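Local coordinates for protein CPn_0803/CP_1068/CPj0803/CpB0832 (Chlamydophila pneumoniae, PDB 3Q9D) that is of unproven function but is probably a needle-tip component of the chlamydial type III secretion system, a coiled-coil-containing protein that assembles as a hexamer, at residues 93-96 with 100-103; 80-83 with 88-91; 69-74 with 129-134. All blocks are in the same frame, centred on the assembly; numbering follows the deposited sequence.

Contact 1: residues 93-96 with 100-103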
ATOM      1  N   PHE A  93     -16.463  29.187  -5.788  1.00 17.80           N
ATOM      2  CA  PHE A  93     -15.677  28.939  -4.573  1.00 19.10           C
ATOM      3  C   PHE A  93     -16.454  29.324  -3.299  1.00 21.53           C
ATOM      4  O   PHE A  93     -16.481  28.566  -2.343  1.00 21.17           O
ATOM      5  CB  PHE A  93     -14.340  29.693  -4.612  1.00 16.19           C
ATOM      6  CG  PHE A  93     -13.330  29.101  -5.585  1.00 25.14           C
ATOM      7  CD1 PHE A  93     -13.141  27.721  -5.665  1.00 19.46           C
ATOM      8  CD2 PHE A  93     -12.582  29.924  -6.415  1.00 20.13           C
ATOM      9  CE1 PHE A  93     -12.187  27.167  -6.570  1.00 16.60           C
ATOM     10  CE2 PHE A  93     -11.639  29.387  -7.316  1.00 20.53           C
ATOM     11  CZ  PHE A  93     -11.456  28.004  -7.391  1.00 22.80           C
ATOM     12  N   GLU A  94     -17.057  30.507  -3.277  1.00 21.36           N
ATOM     13  CA  GLU A  94     -17.895  30.895  -2.126  1.00 23.90           C
ATOM     14  C   GLU A  94     -19.017  29.878  -1.919  1.00 22.75           C
ATOM     15  O   GLU A  94     -19.273  29.417  -0.801  1.00 27.27           O
ATOM     16  CB  GLU A  94     -18.521  32.267  -2.364  1.00 34.53           C
ATOM     17  CG  GLU A  94     -17.546  33.413  -2.381  1.00 48.10           C
ATOM     18  CD  GLU A  94     -16.974  33.707  -1.007  1.00 60.71           C
ATOM     19  OE1 GLU A  94     -17.359  33.018  -0.034  1.00 56.74           O
ATOM     20  OE2 GLU A  94     -16.144  34.638  -0.905  1.00 67.72           O
ATOM     21  N   MET A  95     -19.690  29.525  -3.011  1.00 18.46           N
ATOM     22  CA  MET A  95     -20.780  28.555  -2.959  1.00 19.56           C
ATOM     23  C   MET A  95     -20.318  27.199  -2.397  1.00 19.77           C
ATOM     24  O   MET A  95     -20.893  26.675  -1.425  1.00 22.82           O
ATOM     25  CB  MET A  95     -21.367  28.347  -4.361  1.00 21.93           C
ATOM     26  CG  MET A  95     -22.397  27.221  -4.422  1.00 18.15           C
ATOM     27  SD  MET A  95     -22.785  26.665  -6.104  1.00 25.54           S
ATOM     28  CE  MET A  95     -23.083  28.243  -6.897  1.00 31.94           C
ATOM     29  N   LEU A  96     -19.271  26.640  -3.002  1.00 18.84           N
ATOM     30  CA  LEU A  96     -18.861  25.244  -2.740  1.00 21.21           C
ATOM     31  C   LEU A  96     -17.900  25.057  -1.561  1.00 28.37           C
ATOM     32  O   LEU A  96     -17.872  23.996  -0.941  1.00 23.61           O
ATOM     33  CB  LEU A  96     -18.258  24.624  -4.003  1.00 19.55           C
ATOM     34  CG  LEU A  96     -19.239  24.528  -5.177  1.00 21.39           C
ATOM     35  CD1 LEU A  96     -18.524  24.060  -6.433  1.00 22.43           C
ATOM     36  CD2 LEU A  96     -20.378  23.585  -4.824  1.00 22.24           C
ATOM     37  N   LYS A 100     -22.047  29.609   0.630  1.00 25.56           N
ATOM     38  CA  LYS A 100     -22.657  30.945   0.566  1.00 31.11           C
ATOM     39  C   LYS A 100     -22.931  31.361  -0.874  1.00 28.30           C
ATOM     40  O   LYS A 100     -22.083  31.171  -1.760  1.00 27.42           O
ATOM     41  CB  LYS A 100     -21.732  31.956   1.259  1.00 46.58           C
ATOM     42  CG  LYS A 100     -22.088  33.431   1.078  1.00 59.02           C
ATOM     43  CD  LYS A 100     -23.480  33.770   1.616  1.00 72.40           C
ATOM     44  CE  LYS A 100     -23.594  35.248   2.018  1.00 74.65           C
ATOM     45  NZ  LYS A 100     -23.220  36.193   0.923  1.00 75.03           N
ATOM     46  N   LEU A 101     -24.125  31.897  -1.115  1.00 28.83           N
ATOM     47  CA  LEU A 101     -24.526  32.345  -2.449  1.00 29.63           C
ATOM     48  C   LEU A 101     -24.374  33.868  -2.526  1.00 36.77           C
ATOM     49  O   LEU A 101     -25.094  34.611  -1.835  1.00 31.55           O
ATOM     50  CB  LEU A 101     -25.976  31.929  -2.752  1.00 31.58           C
ATOM     51  CG  LEU A 101     -26.246  30.421  -2.848  1.00 31.44           C
ATOM     52  CD1 LEU A 101     -27.687  30.148  -3.216  1.00 34.49           C
ATOM     53  CD2 LEU A 101     -25.321  29.766  -3.862  1.00 30.68           C
ATOM     54  N   THR A 102     -23.451  34.336  -3.371  1.00 30.69           N
ATOM     55  CA  THR A 102     -23.073  35.752  -3.345  1.00 34.06           C
ATOM     56  C   THR A 102     -23.860  36.600  -4.330  1.00 40.30           C
ATOM     57  O   THR A 102     -23.575  37.784  -4.499  1.00 38.19           O
ATOM     58  CB  THR A 102     -21.569  35.950  -3.587  1.00 37.10           C
ATOM     59  OG1 THR A 102     -21.225  35.473  -4.903  1.00 36.45           O
ATOM     60  CG2 THR A 102     -20.753  35.200  -2.515  1.00 33.32           C
ATOM     61  N   GLN A 103     -24.842  35.990  -4.990  1.00 38.24           N
ATOM     62  CA  GLN A 103     -25.840  36.756  -5.731  1.00 34.30           C
ATOM     63  C   GLN A 103     -27.123  35.954  -5.860  1.00 33.10           C
ATOM     64  O   GLN A 103     -27.119  34.717  -5.737  1.00 27.83           O
ATOM     65  CB  GLN A 103     -25.325  37.145  -7.112  1.00 36.58           C
ATOM     66  CG  GLN A 103     -24.739  35.989  -7.880  1.00 42.20           C
ATOM     67  CD  GLN A 103     -24.631  36.270  -9.370  1.00 56.70           C
ATOM     68  OE1 GLN A 103     -24.880  37.387  -9.827  1.00 54.50           O
ATOM     69  NE2 GLN A 103     -24.262  35.249 -10.137  1.00 64.71           N
TER
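Glu94 O takes a hydrogen bond from Lys100 N, at 3.1 Å. The N-H points almost straight at the oxygen, with an angle of 170°. The donor stands above the carbonyl plane, 44° out of it. The bond reaches from a residue near the end of helix 86-98 to the chain that leaves it, so it holds the start of the loop against the last turns. The next carbonyl, that of Lys100, turns back over the helix. Lys100 O lies 3.2 Å from Met95 CA in a CA-H...O contact. It comes equally near to Met95 N, but the angle there is too poor for a hydrogen bond.

Side chains flank this backbone link. Glu94 and Thr102 cross at about a right angle, with Glu94 CG 3.7 Å from the methyl CG2 of Thr102. The Glu94 chain bends at chi2 (-70°), and its carboxylate oxygen OE1 bonds to the side-chain amide of Asn98. Further in, in the conformer given, Met95 lays CG against Leu101 CD2 at 3.9 Å.

This contact lies at the surface, where the chain leaves helix 86-98. Met95 is buried and touches Phe51 of helix 48-61 and also Ala113 and Ile117 of helix 107-133, while Leu101 rests on His114 of the latter helix.

Contact 2: residues 80-83 with 88-91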
ATOM      1  N   ASN A  80     -11.471  26.112 -14.826  1.00 23.87           N
ATOM      2  CA  ASN A  80     -11.848  25.697 -16.183  1.00 24.67           C
ATOM      3  C   ASN A  80     -13.266  26.145 -16.499  1.00 26.95           C
ATOM      4  O   ASN A  80     -13.536  26.669 -17.571  1.00 34.22           O
ATOM      5  CB  ASN A  80     -11.731  24.167 -16.364  1.00 22.17           C
ATOM      6  CG  ASN A  80     -10.290  23.704 -16.512  1.00 36.91           C
ATOM      7  OD1 ASN A  80      -9.388  24.519 -16.691  1.00 45.24           O
ATOM      8  ND2 ASN A  80     -10.071  22.388 -16.456  1.00 38.37           N
ATOM      9  N   CYS A  81     -14.169  25.933 -15.557  1.00 26.78           N
ATOM     10  CA  CYS A  81     -15.558  26.338 -15.740  0.54 32.42           C
ATOM     11  C   CYS A  81     -15.697  27.866 -15.849  1.00 38.50           C
ATOM     12  O   CYS A  81     -16.472  28.363 -16.668  1.00 47.85           O
ATOM     13  CB  CYS A  81     -16.444  25.777 -14.621  0.54 32.99           C
ATOM     14  SG  CYS A  81     -16.854  24.008 -14.785  0.54 70.29           S
ATOM     15  N   ALA A  82     -14.940  28.604 -15.041  1.00 35.62           N
ATOM     16  CA  ALA A  82     -14.972  30.070 -15.053  1.00 37.40           C
ATOM     17  C   ALA A  82     -14.377  30.648 -16.334  1.00 40.49           C
ATOM     18  O   ALA A  82     -14.643  31.806 -16.701  1.00 32.29           O
ATOM     19  CB  ALA A  82     -14.228  30.626 -13.843  1.00 30.18           C
ATOM     20  N   ASN A  83     -13.529  29.860 -16.982  1.00 41.45           N
ATOM     21  CA  ASN A  83     -13.006  30.219 -18.288  1.00 48.19           C
ATOM     22  C   ASN A  83     -12.311  31.575 -18.283  1.00 52.77           C
ATOM     23  O   ASN A  83     -12.476  32.365 -19.212  1.00 53.13           O
ATOM     24  CB  ASN A  83     -14.150  30.211 -19.307  1.00 56.11           C
ATOM     25  CG  ASN A  83     -13.661  30.136 -20.739  1.00 66.52           C
ATOM     26  OD1 ASN A  83     -12.471  29.939 -20.996  1.00 69.62           O
ATOM     27  ND2 ASN A  83     -14.585  30.284 -21.685  1.00 66.73           N
ATOM     28  N   ILE A  88     -16.679  34.598 -11.749  1.00 23.72           N
ATOM     29  CA  ILE A  88     -17.411  33.326 -11.825  1.00 23.93           C
ATOM     30  C   ILE A  88     -16.713  32.274 -10.958  1.00 23.30           C
ATOM     31  O   ILE A  88     -17.361  31.565 -10.203  1.00 25.70           O
ATOM     32  CB  ILE A  88     -17.530  32.834 -13.263  1.00 29.02           C
ATOM     33  CG1 ILE A  88     -18.453  33.753 -14.068  1.00 37.44           C
ATOM     34  CG2 ILE A  88     -18.054  31.395 -13.312  1.00 22.80           C
ATOM     35  CD1 ILE A  88     -18.454  33.414 -15.539  1.00 47.87           C
ATOM     36  N   ALA A  89     -15.388  32.189 -11.062  1.00 22.87           N
ATOM     37  CA  ALA A  89     -14.620  31.323 -10.175  1.00 25.32           C
ATOM     38  C   ALA A  89     -14.953  31.610  -8.709  1.00 22.93           C
ATOM     39  O   ALA A  89     -15.218  30.686  -7.928  1.00 24.08           O
ATOM     40  CB  ALA A  89     -13.120  31.490 -10.426  1.00 25.55           C
ATOM     41  N   ASN A  90     -14.915  32.885  -8.322  1.00 18.78           N
ATOM     42  CA  ASN A  90     -15.184  33.238  -6.930  1.00 20.05           C
ATOM     43  C   ASN A  90     -16.612  32.908  -6.511  1.00 21.75           C
ATOM     44  O   ASN A  90     -16.854  32.534  -5.367  1.00 23.65           O
ATOM     45  CB  ASN A  90     -14.885  34.713  -6.663  1.00 23.46           C
ATOM     46  CG  ASN A  90     -13.401  35.005  -6.674  1.00 24.98           C
ATOM     47  OD1 ASN A  90     -12.574  34.090  -6.561  1.00 25.80           O
ATOM     48  ND2 ASN A  90     -13.051  36.275  -6.797  1.00 28.31           N
ATOM     49  N   PHE A  91     -17.548  33.051  -7.436  1.00 21.62           N
ATOM     50  CA  PHE A  91     -18.929  32.700  -7.139  1.00 29.17           C
ATOM     51  C   PHE A  91     -18.995  31.229  -6.733  1.00 25.79           C
ATOM     52  O   PHE A  91     -19.583  30.886  -5.708  1.00 18.50           O
ATOM     53  CB  PHE A  91     -19.825  32.954  -8.348  1.00 26.36           C
ATOM     54  CG  PHE A  91     -21.233  32.466  -8.166  1.00 30.91           C
ATOM     55  CD1 PHE A  91     -22.075  33.077  -7.252  1.00 36.12           C
ATOM     56  CD2 PHE A  91     -21.713  31.398  -8.903  1.00 35.57           C
ATOM     57  CE1 PHE A  91     -23.374  32.634  -7.070  1.00 35.29           C
ATOM     58  CE2 PHE A  91     -23.016  30.953  -8.732  1.00 40.75           C
ATOM     59  CZ  PHE A  91     -23.844  31.575  -7.808  1.00 36.32           C
TER
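Ala82 meets Ile88 and Ala89 where helix 70-82 turns into helix 86-98. The motif is a helical (alpha-alpha) hairpin, two consecutive helices running roughly antiparallel and joined by a short turn. Asn83 leaves the first helix with a positive phi of 56°, which breaks the helical path. The CA atoms of Ala82 and Ala89 lie only 5.0 Å apart, a close approach that small side chains permit.

Ile88 can be followed outward. Its CA-CB bond points toward the first helix, and Ile88 CB is 4.0 Å from Ala82 CB. The chain then branches. CG2 stands anti to the backbone N, and this turns it onto Ala82. Ile88 CG2 sits 3.8 Å from Ala82 CA and 3.9 Å from Ala82 CB, so one methyl covers both carbons. CG1 takes the other branch, anti to the carbonyl carbon (chi1 -68°). It leads to CD1, and neither carbon comes within 4.2 Å of the first segment. The side chain as a whole also touches Leu44, the first modelled residue.

The contact is apolar and mostly buried. Ala89 adds Val78 and Phe79 of helix 70-82 to its neighbours, which carries the packing back along that helix. On another side of the second helix, Phe91 packs on Thr102, Gln103 and Leu105 in the loop that follows. At the join itself, Ala82 CB faces Ala89 CB at 3.7 Å and presses nearer still to the backbone, 3.4 Å from Ala89 N.

Contact 3: residues 69-74 with 129-134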
ATOM      1  N   THR A  69      -4.109  15.499  -3.848  1.00 17.09           N
ATOM      2  CA  THR A  69      -4.221  16.378  -4.998  1.00 13.89           C
ATOM      3  C   THR A  69      -5.661  16.877  -5.248  1.00 14.49           C
ATOM      4  O   THR A  69      -5.884  17.699  -6.143  1.00 17.78           O
ATOM      5  CB  THR A  69      -3.771  15.697  -6.308  1.00 16.95           C
ATOM      6  OG1 THR A  69      -4.618  14.576  -6.565  1.00 21.13           O
ATOM      7  CG2 THR A  69      -2.302  15.243  -6.243  1.00 23.88           C
ATOM      8  N   THR A  70      -6.612  16.348  -4.496  1.00 16.06           N
ATOM      9  CA  THR A  70      -8.030  16.517  -4.817  1.00 17.02           C
ATOM     10  C   THR A  70      -8.508  17.966  -4.666  1.00 17.79           C
ATOM     11  O   THR A  70      -9.289  18.462  -5.499  1.00 16.95           O
ATOM     12  CB  THR A  70      -8.903  15.594  -3.964  1.00 17.42           C
ATOM     13  OG1 THR A  70      -8.496  14.240  -4.180  1.00 17.00           O
ATOM     14  CG2 THR A  70     -10.423  15.762  -4.315  1.00 17.45           C
ATOM     15  N   PHE A  71      -8.037  18.662  -3.639  1.00 17.76           N
ATOM     16  CA  PHE A  71      -8.448  20.057  -3.519  1.00 17.53           C
ATOM     17  C   PHE A  71      -7.953  20.887  -4.697  1.00 18.51           C
ATOM     18  O   PHE A  71      -8.688  21.692  -5.276  1.00 17.90           O
ATOM     19  CB  PHE A  71      -7.974  20.701  -2.214  1.00 18.84           C
ATOM     20  CG  PHE A  71      -8.483  22.102  -2.065  1.00 24.12           C
ATOM     21  CD1 PHE A  71      -9.827  22.327  -1.819  1.00 21.94           C
ATOM     22  CD2 PHE A  71      -7.651  23.183  -2.261  1.00 23.64           C
ATOM     23  CE1 PHE A  71     -10.324  23.622  -1.699  1.00 27.17           C
ATOM     24  CE2 PHE A  71      -8.135  24.494  -2.158  1.00 23.63           C
ATOM     25  CZ  PHE A  71      -9.473  24.710  -1.888  1.00 26.61           C
ATOM     26  N   ARG A  72      -6.707  20.667  -5.093  1.00 17.95           N
ATOM     27  CA  ARG A  72      -6.195  21.363  -6.261  1.00 15.90           C
ATOM     28  C   ARG A  72      -6.904  20.948  -7.543  1.00 19.95           C
ATOM     29  O   ARG A  72      -7.081  21.758  -8.450  1.00 16.69           O
ATOM     30  CB  ARG A  72      -4.671  21.199  -6.369  1.00 17.05           C
ATOM     31  CG  ARG A  72      -3.958  22.320  -5.585  1.00 24.96           C
ATOM     32  CD  ARG A  72      -2.471  22.105  -5.450  1.00 41.74           C
ATOM     33  NE  ARG A  72      -2.159  20.928  -4.644  1.00 45.59           N
ATOM     34  CZ  ARG A  72      -1.000  20.737  -4.017  1.00 44.24           C
ATOM     35  NH1 ARG A  72      -0.048  21.655  -4.097  1.00 33.93           N
ATOM     36  NH2 ARG A  72      -0.800  19.631  -3.301  1.00 44.37           N
ATOM     37  N   GLU A  73      -7.317  19.688  -7.620  1.00 14.60           N
ATOM     38  CA  GLU A  73      -8.028  19.234  -8.810  1.00 16.40           C
ATOM     39  C   GLU A  73      -9.390  19.930  -8.908  1.00 18.78           C
ATOM     40  O   GLU A  73      -9.816  20.340  -9.986  1.00 19.40           O
ATOM     41  CB  GLU A  73      -8.217  17.712  -8.774  1.00 16.05           C
ATOM     42  CG  GLU A  73      -8.823  17.159 -10.054  1.00 29.35           C
ATOM     43  CD  GLU A  73      -8.867  15.624 -10.086  1.00 37.24           C
ATOM     44  OE1 GLU A  73      -8.618  14.997  -9.031  1.00 32.72           O
ATOM     45  OE2 GLU A  73      -9.160  15.059 -11.175  1.00 32.92           O
ATOM     46  N   PHE A  74     -10.060  20.058  -7.767  1.00 14.88           N
ATOM     47  CA  PHE A  74     -11.287  20.826  -7.668  1.00 17.80           C
ATOM     48  C   PHE A  74     -11.101  22.301  -8.094  1.00 18.70           C
ATOM     49  O   PHE A  74     -11.906  22.849  -8.846  1.00 17.22           O
ATOM     50  CB  PHE A  74     -11.825  20.745  -6.234  1.00 13.22           C
ATOM     51  CG  PHE A  74     -12.691  21.906  -5.849  1.00 20.63           C
ATOM     52  CD1 PHE A  74     -14.005  21.992  -6.291  1.00 19.64           C
ATOM     53  CD2 PHE A  74     -12.191  22.916  -5.033  1.00 21.70           C
ATOM     54  CE1 PHE A  74     -14.823  23.097  -5.926  1.00 16.82           C
ATOM     55  CE2 PHE A  74     -12.994  24.006  -4.663  1.00 20.92           C
ATOM     56  CZ  PHE A  74     -14.296  24.095  -5.110  1.00 17.43           C
ATOM     57  N   ASP A 129      -8.876  19.842   3.994  1.00 21.12           N
ATOM     58  CA  ASP A 129      -8.295  19.383   5.255  0.56 20.13           C
ATOM     59  C   ASP A 129      -7.143  18.407   5.022  1.00 23.42           C
ATOM     60  O   ASP A 129      -6.106  18.500   5.687  1.00 24.53           O
ATOM     61  CB  ASP A 129      -9.358  18.728   6.150  0.56 25.47           C
ATOM     62  CG  ASP A 129      -9.043  18.862   7.640  0.56 28.73           C
ATOM     63  OD1 ASP A 129      -8.375  19.837   8.041  0.56 31.40           O
ATOM     64  OD2 ASP A 129      -9.479  17.995   8.415  0.56 34.11           O
ATOM     65  N   ILE A 130      -7.318  17.480   4.078  1.00 20.91           N
ATOM     66  CA  ILE A 130      -6.300  16.468   3.784  1.00 16.54           C
ATOM     67  C   ILE A 130      -5.030  17.143   3.223  1.00 23.57           C
ATOM     68  O   ILE A 130      -3.890  16.876   3.647  1.00 18.42           O
ATOM     69  CB  ILE A 130      -6.881  15.398   2.813  1.00 18.67           C
ATOM     70  CG1 ILE A 130      -7.931  14.531   3.555  1.00 19.45           C
ATOM     71  CG2 ILE A 130      -5.766  14.560   2.205  1.00 20.38           C
ATOM     72  CD1 ILE A 130      -8.660  13.502   2.675  1.00 24.50           C
ATOM     73  N   HIS A 131      -5.252  18.043   2.280  1.00 28.85           N
ATOM     74  CA  HIS A 131      -4.200  18.900   1.744  1.00 27.39           C
ATOM     75  C   HIS A 131      -3.378  19.554   2.875  1.00 23.51           C
ATOM     76  O   HIS A 131      -2.150  19.658   2.799  1.00 24.10           O
ATOM     77  CB  HIS A 131      -4.846  19.967   0.854  1.00 33.80           C
ATOM     78  CG  HIS A 131      -3.876  20.772   0.054  1.00 42.90           C
ATOM     79  ND1 HIS A 131      -2.599  21.059   0.491  1.00 57.83           N
ATOM     80  CD2 HIS A 131      -3.993  21.359  -1.161  1.00 47.65           C
ATOM     81  CE1 HIS A 131      -1.978  21.785  -0.416  1.00 61.32           C
ATOM     82  NE2 HIS A 131      -2.804  21.986  -1.429  1.00 59.80           N
ATOM     83  N   GLU A 132      -4.058  19.973   3.929  1.00 22.98           N
ATOM     84  CA  GLU A 132      -3.411  20.716   5.007  1.00 27.24           C
ATOM     85  C   GLU A 132      -2.833  19.824   6.093  1.00 27.26           C
ATOM     86  O   GLU A 132      -1.739  20.087   6.575  1.00 26.13           O
ATOM     87  CB  GLU A 132      -4.404  21.721   5.608  1.00 28.93           C
ATOM     88  CG  GLU A 132      -4.817  22.753   4.582  1.00 35.37           C
ATOM     89  CD  GLU A 132      -5.942  23.663   5.047  1.00 58.10           C
ATOM     90  OE1 GLU A 132      -6.676  23.285   5.992  1.00 56.65           O
ATOM     91  OE2 GLU A 132      -6.085  24.760   4.454  1.00 69.92           O
ATOM     92  N   ARG A 133      -3.561  18.764   6.463  1.00 22.71           N
ATOM     93  CA  ARG A 133      -3.217  17.941   7.625  1.00 22.10           C
ATOM     94  C   ARG A 133      -3.667  16.472   7.498  1.00 17.86           C
ATOM     95  O   ARG A 133      -4.022  15.832   8.489  1.00 21.33           O
ATOM     96  CB  ARG A 133      -3.823  18.557   8.888  1.00 23.64           C
ATOM     97  CG  ARG A 133      -5.281  18.920   8.743  1.00 29.30           C
ATOM     98  CD  ARG A 133      -5.749  19.764   9.933  1.00 39.18           C
ATOM     99  NE  ARG A 133      -5.688  18.947  11.136  1.00 42.40           N
ATOM    100  CZ  ARG A 133      -6.635  18.081  11.491  1.00 41.45           C
ATOM    101  NH1 ARG A 133      -7.742  17.946  10.755  1.00 35.21           N
ATOM    102  NH2 ARG A 133      -6.477  17.360  12.592  1.00 35.47           N
ATOM    103  N   GLY A 134      -3.621  15.942   6.280  1.00 18.66           N
ATOM    104  CA  GLY A 134      -4.039  14.569   6.027  1.00 15.14           C
ATOM    105  C   GLY A 134      -3.298  13.526   6.848  1.00 15.61           C
ATOM    106  O   GLY A 134      -3.832  12.467   7.124  1.00 16.42           O
TER
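Arg72 and His131 meet with their side chains crossing at about a right angle. The guanidinium and the imidazole planes are 31° apart, so the two groups are tilted and not stacked flat. His131 NE2 lies over one face of the Arg72 guanidinium, 3.3 Å above its plane and over its centre. The nearest pair is Arg72 CZ and His131 NE2, at 3.4 Å. Seen from the imidazole, CZ comes in obliquely. Arg72 NE is also close to NE2, but its angle is too poor for a hydrogen bond. The Arg72 chain bends at chi3 (-65°), which brings one guanidinium face to NE2. From there Arg72 NH2 approaches His131 CE1 at 3.8 Å.

His131 reaches across because its CG is anti to the backbone N (chi1 -170°). At the edge of the imidazole, near its plane, Phe71 CB stands 4.2 Å from His131 CD2. The Phe71 side chain also packs on Ala127 and Lys128 of helix 107-133 and Ile97 of helix 86-98.

The contact joins the first turns of helix 70-82 to the last turns of helix 107-133, within the helical bundle and close to where the chain passes into the three-stranded antiparallel sheet. Arg72 has its main polar partner on another copy of the protein: NH1 forms a salt bridge with Asp143 of the second subunit, which would be expected to steady the guanidinium beside His131. Nearby, Glu73 OE2 bonds to Asn138 of the same second subunit, and Thr69 OG1 to Glu164 of that subunit.

How the contacts relate
Past helix 48-61, helix 70-82 supplies one side of both contact 3 and contact 2. Contact 2 closes the short turn into helix 86-98. Contact 1 then closes the chain's exit from that helix, into the loop before helix 107-133. These two are in series and touch, through Phe91 against Thr102 and Gln103. Contact 3 closes last, with 54 residues between its segments, and both others nest inside its loop. Contact 1 also meets it, since Phe93 and Leu96 pack on Phe74. Together they tie three successive helices, with contact 3 lying nearest the chain's centre.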